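Local coordinates for protein adenylyl-sulfate kinase 1, chloroplastic (PDB 3UIE) that phosphorylates adenosine 5'-phosphosulfate with ATP to give 3'-phosphoadenylyl sulfate, the activated sulfate of the plant chloroplast, at residues Leu21-Gly32 and Ala96-Ser106. Numbering follows the deposited sequence. Where two conformers were deposited one is given.
Sequences LDQKGCVIWVTG and AGIICIASLIS. With ADX (adenosine-5'-phosphosulfate), chain D.
Trp29 lays one face of its indole over Ala102, whose CB sits 3.7 Å from CE3 in a CH-pi contact displaced toward the rim of the six-membered ring. With CG anti to the backbone N (chi1 -171°), the ring reaches along the sheet toward Ser106, and NE1 donates to Ser106 OG at 3.0 Å, the oxygen lying 17° out of the indole plane. That hydroxyl in turn donates to Leu104 O (OG to O 2.9 Å), from above the carbonyl plane. Beside it, Thr31 OG1 donates to Ile105 O at 2.8 Å and is also hydrogen-bonded to Tyr163 OH. Behind these side chains, strands 26-31 and 99-103 run parallel at the centre of the P-loop kinase sheet, joined by a ladder of backbone bonds from Cys26 N to Leu104 N. On the face opposite Trp29, Ile28 CG1 and Ile99 CG2 meet side by side at 4.0 Å, and Val30 and Ile101 pair likewise through their CG2 methyls, beneath helix 38-51. At the other end, Gln23 NE2 donates to a lone pair of Gly97 O (2.9 Å), in the carbonyl plane, while its OE1 accepts from Leu55 N. An alanine in place of Trp29 would probably leave Ser106 OG without its indole donor and open a gap over Ala102. Ile105 N and Ser106 N grip the phosphate and sulfate of adenosine 5'-phosphosulfate, through O2A and O3B (2.8 Å from Ser106 N); the side-chain bonds probably help hold this substrate-binding turn beside Gly32 of the ATP site, and they engage the hydroxyl of Ser106, the phosphoserine position inferred from relatives.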
ATOM      1  N   LEU A  21       9.359  15.522   0.404  1.00 27.95           N
ATOM      2  CA  LEU A  21       9.833  14.847  -0.809  1.00 23.40           C
ATOM      3  C   LEU A  21      10.025  15.784  -1.992  1.00 29.90           C
ATOM      4  O   LEU A  21      10.601  15.384  -2.999  1.00 30.87           O
ATOM      5  CB  LEU A  21       8.849  13.752  -1.243  1.00 23.23           C
ATOM      6  CG  LEU A  21       8.656  12.606  -0.251  1.00 26.37           C
ATOM      7  CD1 LEU A  21       7.512  11.720  -0.693  1.00 28.60           C
ATOM      8  CD2 LEU A  21       9.936  11.817  -0.149  1.00 30.87           C
ATOM      9  N   ASP A  22       9.520  17.010  -1.884  1.00 26.69           N
ATOM     10  CA  ASP A  22       9.469  17.934  -3.028  1.00 29.67           C
ATOM     11  C   ASP A  22       8.820  17.336  -4.289  1.00 33.82           C
ATOM     12  O   ASP A  22       9.378  17.408  -5.396  1.00 28.66           O
ATOM     13  CB  ASP A  22      10.856  18.498  -3.355  1.00 31.28           C
ATOM     14  CG  ASP A  22      10.784  19.736  -4.258  1.00 38.85           C
ATOM     15  OD1 ASP A  22       9.714  20.384  -4.332  1.00 35.47           O
ATOM     16  OD2 ASP A  22      11.809  20.067  -4.882  1.00 41.28           O
ATOM     17  N   GLN A  23       7.640  16.747  -4.116  1.00 24.47           N
ATOM     18  CA  GLN A  23       6.842  16.232  -5.233  1.00 24.37           C
ATOM     19  C   GLN A  23       5.412  16.091  -4.743  1.00 26.71           C
ATOM     20  O   GLN A  23       5.144  16.261  -3.553  1.00 24.78           O
ATOM     21  CB  GLN A  23       7.345  14.864  -5.687  1.00 21.86           C
ATOM     22  CG  GLN A  23       7.210  13.784  -4.586  1.00 25.08           C
ATOM     23  CD  GLN A  23       7.926  12.496  -4.958  1.00 26.24           C
ATOM     24  OE1 GLN A  23       9.090  12.517  -5.350  1.00 26.13           O
ATOM     25  NE2 GLN A  23       7.237  11.367  -4.817  1.00 26.01           N
ATOM     26  N   LYS A  24       4.503  15.766  -5.657  1.00 23.85           N
ATOM     27  CA  LYS A  24       3.114  15.530  -5.299  1.00 21.84           C
ATOM     28  C   LYS A  24       2.744  14.064  -5.485  1.00 26.58           C
ATOM     29  O   LYS A  24       3.080  13.454  -6.507  1.00 31.71           O
ATOM     30  CB  LYS A  24       2.186  16.428  -6.130  1.00 25.94           C
ATOM     31  CG  LYS A  24       2.346  17.896  -5.767  1.00 29.27           C
ATOM     32  CD  LYS A  24       1.320  18.765  -6.445  1.00 34.21           C
ATOM     33  CE  LYS A  24       1.569  20.229  -6.137  1.00 33.57           C
ATOM     34  NZ  LYS A  24       2.814  20.737  -6.779  1.00 34.58           N
ATOM     35  N   GLY A  25       2.071  13.506  -4.481  1.00 24.74           N
ATOM     36  CA  GLY A  25       1.612  12.135  -4.543  1.00 24.31           C
ATOM     37  C   GLY A  25       0.586  12.012  -5.654  1.00 29.61           C
ATOM     38  O   GLY A  25      -0.213  12.917  -5.866  1.00 30.46           O
ATOM     39  N   CYS A  26       0.607  10.902  -6.375  1.00 27.16           N
ATOM     40  CA  CYS A  26      -0.359  10.719  -7.449  1.00 23.36           C
ATOM     41  C   CYS A  26      -0.368   9.264  -7.855  1.00 26.29           C
ATOM     42  O   CYS A  26       0.467   8.487  -7.399  1.00 26.91           O
ATOM     43  CB  CYS A  26      -0.034  11.621  -8.648  1.00 23.74           C
ATOM     44  SG  CYS A  26       1.657  11.440  -9.302  1.00 28.67           S
ATOM     45  N   VAL A  27      -1.325   8.895  -8.697  1.00 22.07           N
ATOM     46  CA  VAL A  27      -1.398   7.539  -9.221  1.00 22.38           C
ATOM     47  C   VAL A  27      -1.261   7.599 -10.735  1.00 24.97           C
ATOM     48  O   VAL A  27      -2.034   8.294 -11.385  1.00 26.87           O
ATOM     49  CB  VAL A  27      -2.756   6.904  -8.897  1.00 21.73           C
ATOM     50  CG1 VAL A  27      -2.838   5.513  -9.514  1.00 26.70           C
ATOM     51  CG2 VAL A  27      -2.975   6.860  -7.367  1.00 27.76           C
ATOM     52  N   ILE A  28      -0.275   6.887 -11.283  1.00 25.24           N
ATOM     53  CA  ILE A  28      -0.119   6.758 -12.731  1.00 25.40           C
ATOM     54  C   ILE A  28      -0.642   5.375 -13.066  1.00 23.72           C
ATOM     55  O   ILE A  28       0.002   4.376 -12.781  1.00 24.34           O
ATOM     56  CB  ILE A  28       1.354   6.872 -13.175  1.00 26.00           C
ATOM     57  CG1 ILE A  28       2.039   8.095 -12.558  1.00 25.95           C
ATOM     58  CG2 ILE A  28       1.471   6.903 -14.700  1.00 22.34           C
ATOM     59  CD1 ILE A  28       1.288   9.380 -12.674  1.00 32.93           C
ATOM     60  N   TRP A  29      -1.834   5.322 -13.644  1.00 25.10           N
ATOM     61  CA  TRP A  29      -2.508   4.052 -13.874  1.00 25.16           C
ATOM     62  C   TRP A  29      -2.256   3.577 -15.302  1.00 26.99           C
ATOM     63  O   TRP A  29      -2.842   4.116 -16.254  1.00 24.98           O
ATOM     64  CB  TRP A  29      -4.026   4.175 -13.582  1.00 22.14           C
ATOM     65  CG  TRP A  29      -4.677   2.837 -13.597  1.00 23.03           C
ATOM     66  CD1 TRP A  29      -5.033   2.108 -14.704  1.00 24.78           C
ATOM     67  CD2 TRP A  29      -4.962   2.012 -12.464  1.00 20.00           C
ATOM     68  NE1 TRP A  29      -5.551   0.890 -14.323  1.00 24.44           N
ATOM     69  CE2 TRP A  29      -5.514   0.807 -12.961  1.00 24.69           C
ATOM     70  CE3 TRP A  29      -4.828   2.184 -11.080  1.00 20.46           C
ATOM     71  CZ2 TRP A  29      -5.927  -0.220 -12.113  1.00 27.20           C
ATOM     72  CZ3 TRP A  29      -5.235   1.155 -10.246  1.00 25.95           C
ATOM     73  CH2 TRP A  29      -5.777  -0.030 -10.768  1.00 25.89           C
ATOM     74  N   VAL A  30      -1.379   2.584 -15.452  1.00 24.44           N
ATOM     75  CA  VAL A  30      -1.004   2.074 -16.779  1.00 23.83           C
ATOM     76  C   VAL A  30      -1.791   0.811 -17.131  1.00 25.96           C
ATOM     77  O   VAL A  30      -1.634  -0.237 -16.480  1.00 26.20           O
ATOM     78  CB  VAL A  30       0.514   1.760 -16.851  1.00 24.65           C
ATOM     79  CG1 VAL A  30       0.918   1.409 -18.285  1.00 28.48           C
ATOM     80  CG2 VAL A  30       1.323   2.936 -16.351  1.00 26.40           C
ATOM     81  N   THR A  31      -2.635   0.921 -18.153  1.00 28.48           N
ATOM     82  CA  THR A  31      -3.512  -0.169 -18.571  1.00 24.37           C
ATOM     83  C   THR A  31      -3.261  -0.582 -20.034  1.00 26.57           C
ATOM     84  O   THR A  31      -2.801   0.209 -20.852  1.00 24.22           O
ATOM     85  CB  THR A  31      -4.997   0.228 -18.365  1.00 26.46           C
ATOM     86  OG1 THR A  31      -5.852  -0.833 -18.801  1.00 24.84           O
ATOM     87  CG2 THR A  31      -5.332   1.500 -19.158  1.00 22.16           C
ATOM     88  N   GLY A  32      -3.529  -1.840 -20.358  1.00 24.22           N
ATOM     89  CA  GLY A  32      -3.360  -2.293 -21.726  1.00 24.77           C
ATOM     90  C   GLY A  32      -3.316  -3.802 -21.769  1.00 25.83           C
ATOM     91  O   GLY A  32      -3.172  -4.452 -20.731  1.00 26.06           O
ATOM     92  N   ALA A  96       0.712   9.136   0.770  1.00 24.91           N
ATOM     93  CA  ALA A  96       2.038   9.164   1.392  1.00 22.19           C
ATOM     94  C   ALA A  96       2.990  10.097   0.656  1.00 30.18           C
ATOM     95  O   ALA A  96       4.133  10.273   1.087  1.00 26.57           O
ATOM     96  CB  ALA A  96       2.617   7.769   1.430  1.00 19.47           C
ATOM     97  N   GLY A  97       2.538  10.647  -0.473  1.00 26.64           N
ATOM     98  CA  GLY A  97       3.318  11.590  -1.261  1.00 22.66           C
ATOM     99  C   GLY A  97       4.100  10.953  -2.405  1.00 28.15           C
ATOM    100  O   GLY A  97       4.899  11.612  -3.067  1.00 25.88           O
ATOM    101  N   ILE A  98       3.880   9.659  -2.618  1.00 21.63           N
ATOM    102  CA  ILE A  98       4.623   8.870  -3.596  1.00 18.79           C
ATOM    103  C   ILE A  98       3.966   8.963  -4.974  1.00 21.76           C
ATOM    104  O   ILE A  98       2.751   9.050  -5.066  1.00 22.06           O
ATOM    105  CB  ILE A  98       4.607   7.381  -3.174  1.00 21.10           C
ATOM    106  CG1 ILE A  98       5.175   7.214  -1.763  1.00 33.93           C
ATOM    107  CG2 ILE A  98       5.342   6.525  -4.181  1.00 20.58           C
ATOM    108  CD1 ILE A  98       6.596   7.618  -1.648  1.00 37.74           C
ATOM    109  N   ILE A  99       4.778   8.947  -6.032  1.00 22.08           N
ATOM    110  CA  ILE A  99       4.276   8.788  -7.392  1.00 23.42           C
ATOM    111  C   ILE A  99       4.094   7.298  -7.600  1.00 22.78           C
ATOM    112  O   ILE A  99       5.059   6.556  -7.796  1.00 23.16           O
ATOM    113  CB  ILE A  99       5.254   9.375  -8.424  1.00 23.13           C
ATOM    114  CG1 ILE A  99       5.392  10.886  -8.189  1.00 25.66           C
ATOM    115  CG2 ILE A  99       4.772   9.094  -9.878  1.00 21.09           C
ATOM    116  CD1 ILE A  99       6.633  11.520  -8.803  1.00 27.38           C
ATOM    117  N   CYS A 100       2.848   6.854  -7.510  1.00 20.61           N
ATOM    118  CA  CYS A 100       2.556   5.426  -7.554  1.00 20.51           C
ATOM    119  C   CYS A 100       2.196   4.999  -8.967  1.00 23.07           C
ATOM    120  O   CYS A 100       1.231   5.506  -9.537  1.00 25.39           O
ATOM    121  CB  CYS A 100       1.394   5.103  -6.599  1.00 18.51           C
ATOM    122  SG  CYS A 100       1.055   3.338  -6.465  1.00 26.05           S
ATOM    123  N   ILE A 101       2.977   4.077  -9.535  1.00 21.18           N
ATOM    124  CA  ILE A 101       2.740   3.616 -10.894  1.00 23.02           C
ATOM    125  C   ILE A 101       2.081   2.246 -10.844  1.00 25.02           C
ATOM    126  O   ILE A 101       2.688   1.287 -10.386  1.00 25.97           O
ATOM    127  CB  ILE A 101       4.062   3.494 -11.663  1.00 25.22           C
ATOM    128  CG1 ILE A 101       4.814   4.834 -11.636  1.00 22.87           C
ATOM    129  CG2 ILE A 101       3.802   3.009 -13.115  1.00 23.69           C
ATOM    130  CD1 ILE A 101       6.284   4.706 -12.018  1.00 25.16           C
ATOM    131  N   ALA A 102       0.826   2.165 -11.273  1.00 24.84           N
ATOM    132  CA  ALA A 102       0.127   0.890 -11.268  1.00 23.10           C
ATOM    133  C   ALA A 102       0.139   0.315 -12.668  1.00 27.52           C
ATOM    134  O   ALA A 102      -0.280   0.968 -13.616  1.00 28.13           O
ATOM    135  CB  ALA A 102      -1.306   1.063 -10.759  1.00 25.07           C
ATOM    136  N   SER A 103       0.637  -0.903 -12.805  1.00 25.79           N
ATOM    137  CA  SER A 103       0.779  -1.538 -14.117  0.52 25.33           C
ATOM    138  C   SER A 103       0.028  -2.863 -14.135  1.00 27.33           C
ATOM    139  O   SER A 103       0.582  -3.880 -13.749  1.00 29.31           O
ATOM    140  CB  SER A 103       2.265  -1.765 -14.420  0.52 25.66           C
ATOM    141  OG  SER A 103       2.474  -2.575 -15.574  0.52 28.28           O
ATOM    142  N   LEU A 104      -1.234  -2.832 -14.543  1.00 27.56           N
ATOM    143  CA  LEU A 104      -2.115  -3.993 -14.508  1.00 32.87           C
ATOM    144  C   LEU A 104      -2.887  -3.976 -15.808  1.00 24.12           C
ATOM    145  O   LEU A 104      -3.198  -2.899 -16.318  1.00 25.57           O
ATOM    146  CB  LEU A 104      -3.144  -3.820 -13.392  1.00 35.23           C
ATOM    147  CG  LEU A 104      -3.078  -4.342 -11.968  1.00 48.04           C
ATOM    148  CD1 LEU A 104      -2.005  -3.633 -11.159  1.00 45.14           C
ATOM    149  CD2 LEU A 104      -4.446  -4.125 -11.339  1.00 33.83           C
ATOM    150  N   ILE A 105      -3.220  -5.150 -16.345  1.00 23.95           N
ATOM    151  CA  ILE A 105      -4.064  -5.195 -17.543  1.00 26.50           C
ATOM    152  C   ILE A 105      -5.327  -4.371 -17.321  1.00 29.59           C
ATOM    153  O   ILE A 105      -5.721  -3.578 -18.175  1.00 30.05           O
ATOM    154  CB  ILE A 105      -4.428  -6.644 -17.951  1.00 26.00           C
ATOM    155  CG1 ILE A 105      -3.165  -7.414 -18.335  1.00 28.81           C
ATOM    156  CG2 ILE A 105      -5.428  -6.641 -19.121  1.00 26.65           C
ATOM    157  CD1 ILE A 105      -3.411  -8.886 -18.672  1.00 30.95           C
ATOM    158  N   SER A 106      -5.940  -4.556 -16.152  1.00 25.96           N
ATOM    159  CA  SER A 106      -7.148  -3.820 -15.739  1.00 26.72           C
ATOM    160  C   SER A 106      -8.123  -3.584 -16.888  1.00 33.16           C
ATOM    161  O   SER A 106      -8.355  -2.449 -17.292  1.00 27.25           O
ATOM    162  CB  SER A 106      -6.784  -2.502 -15.036  1.00 27.68           C
ATOM    163  OG  SER A 106      -5.794  -1.774 -15.745  1.00 23.28           O
TER
HETATM  164  SB  ADX D 401      -5.900  -8.035 -14.375  1.00 28.08           S
HETATM  165  O1B ADX D 401      -6.452  -8.623 -13.186  1.00 30.55           O
HETATM  166  O2B ADX D 401      -6.852  -8.240 -15.490  1.00 29.04           O
HETATM  167  O3B ADX D 401      -5.686  -6.583 -14.215  1.00 24.99           O
HETATM  168  PA  ADX D 401      -3.181  -8.526 -14.072  1.00 30.07           P
HETATM  169  O1A ADX D 401      -3.322  -8.405 -12.577  1.00 28.19           O
HETATM  170  O2A ADX D 401      -2.377  -7.380 -14.665  1.00 30.40           O
HETATM  171  O3A ADX D 401      -4.608  -8.710 -14.763  1.00 29.78           O
HETATM  172  O5' ADX D 401      -2.438  -9.888 -14.351  1.00 33.39           O
HETATM  173  C5' ADX D 401      -1.934 -10.149 -15.626  1.00 39.89           C
HETATM  174  C4' ADX D 401      -0.852 -11.096 -15.690  1.00 45.52           C
HETATM  175  O4' ADX D 401      -1.324 -12.376 -15.282  1.00 37.95           O
HETATM  176  C3' ADX D 401      -0.399 -11.214 -17.100  1.00 39.73           C
HETATM  177  O3' ADX D 401       0.962 -10.923 -17.154  1.00 43.11           O
HETATM  178  C2' ADX D 401      -0.530 -12.569 -17.449  1.00 57.66           C
HETATM  179  O2' ADX D 401       0.768 -13.045 -17.577  1.00 75.93           O
HETATM  180  C1' ADX D 401      -1.139 -13.295 -16.315  1.00 47.10           C
HETATM  181  N9  ADX D 401      -2.335 -13.997 -16.696  1.00 37.71           N
HETATM  182  C8  ADX D 401      -2.650 -15.269 -16.355  1.00 40.46           C
HETATM  183  N7  ADX D 401      -3.879 -15.552 -16.823  1.00 37.13           N
HETATM  184  C5  ADX D 401      -4.345 -14.458 -17.462  1.00 34.38           C
HETATM  185  C6  ADX D 401      -5.538 -14.156 -18.147  1.00 45.99           C
HETATM  186  N6  ADX D 401      -6.572 -15.137 -18.243  1.00 42.58           N
HETATM  187  N1  ADX D 401      -5.704 -12.933 -18.709  1.00 51.12           N
HETATM  188  C2  ADX D 401      -4.737 -12.005 -18.611  1.00 50.44           C
HETATM  189  N3  ADX D 401      -3.580 -12.263 -17.959  1.00 43.39           N
HETATM  190  C4  ADX D 401      -3.360 -13.464 -17.380  1.00 34.06           C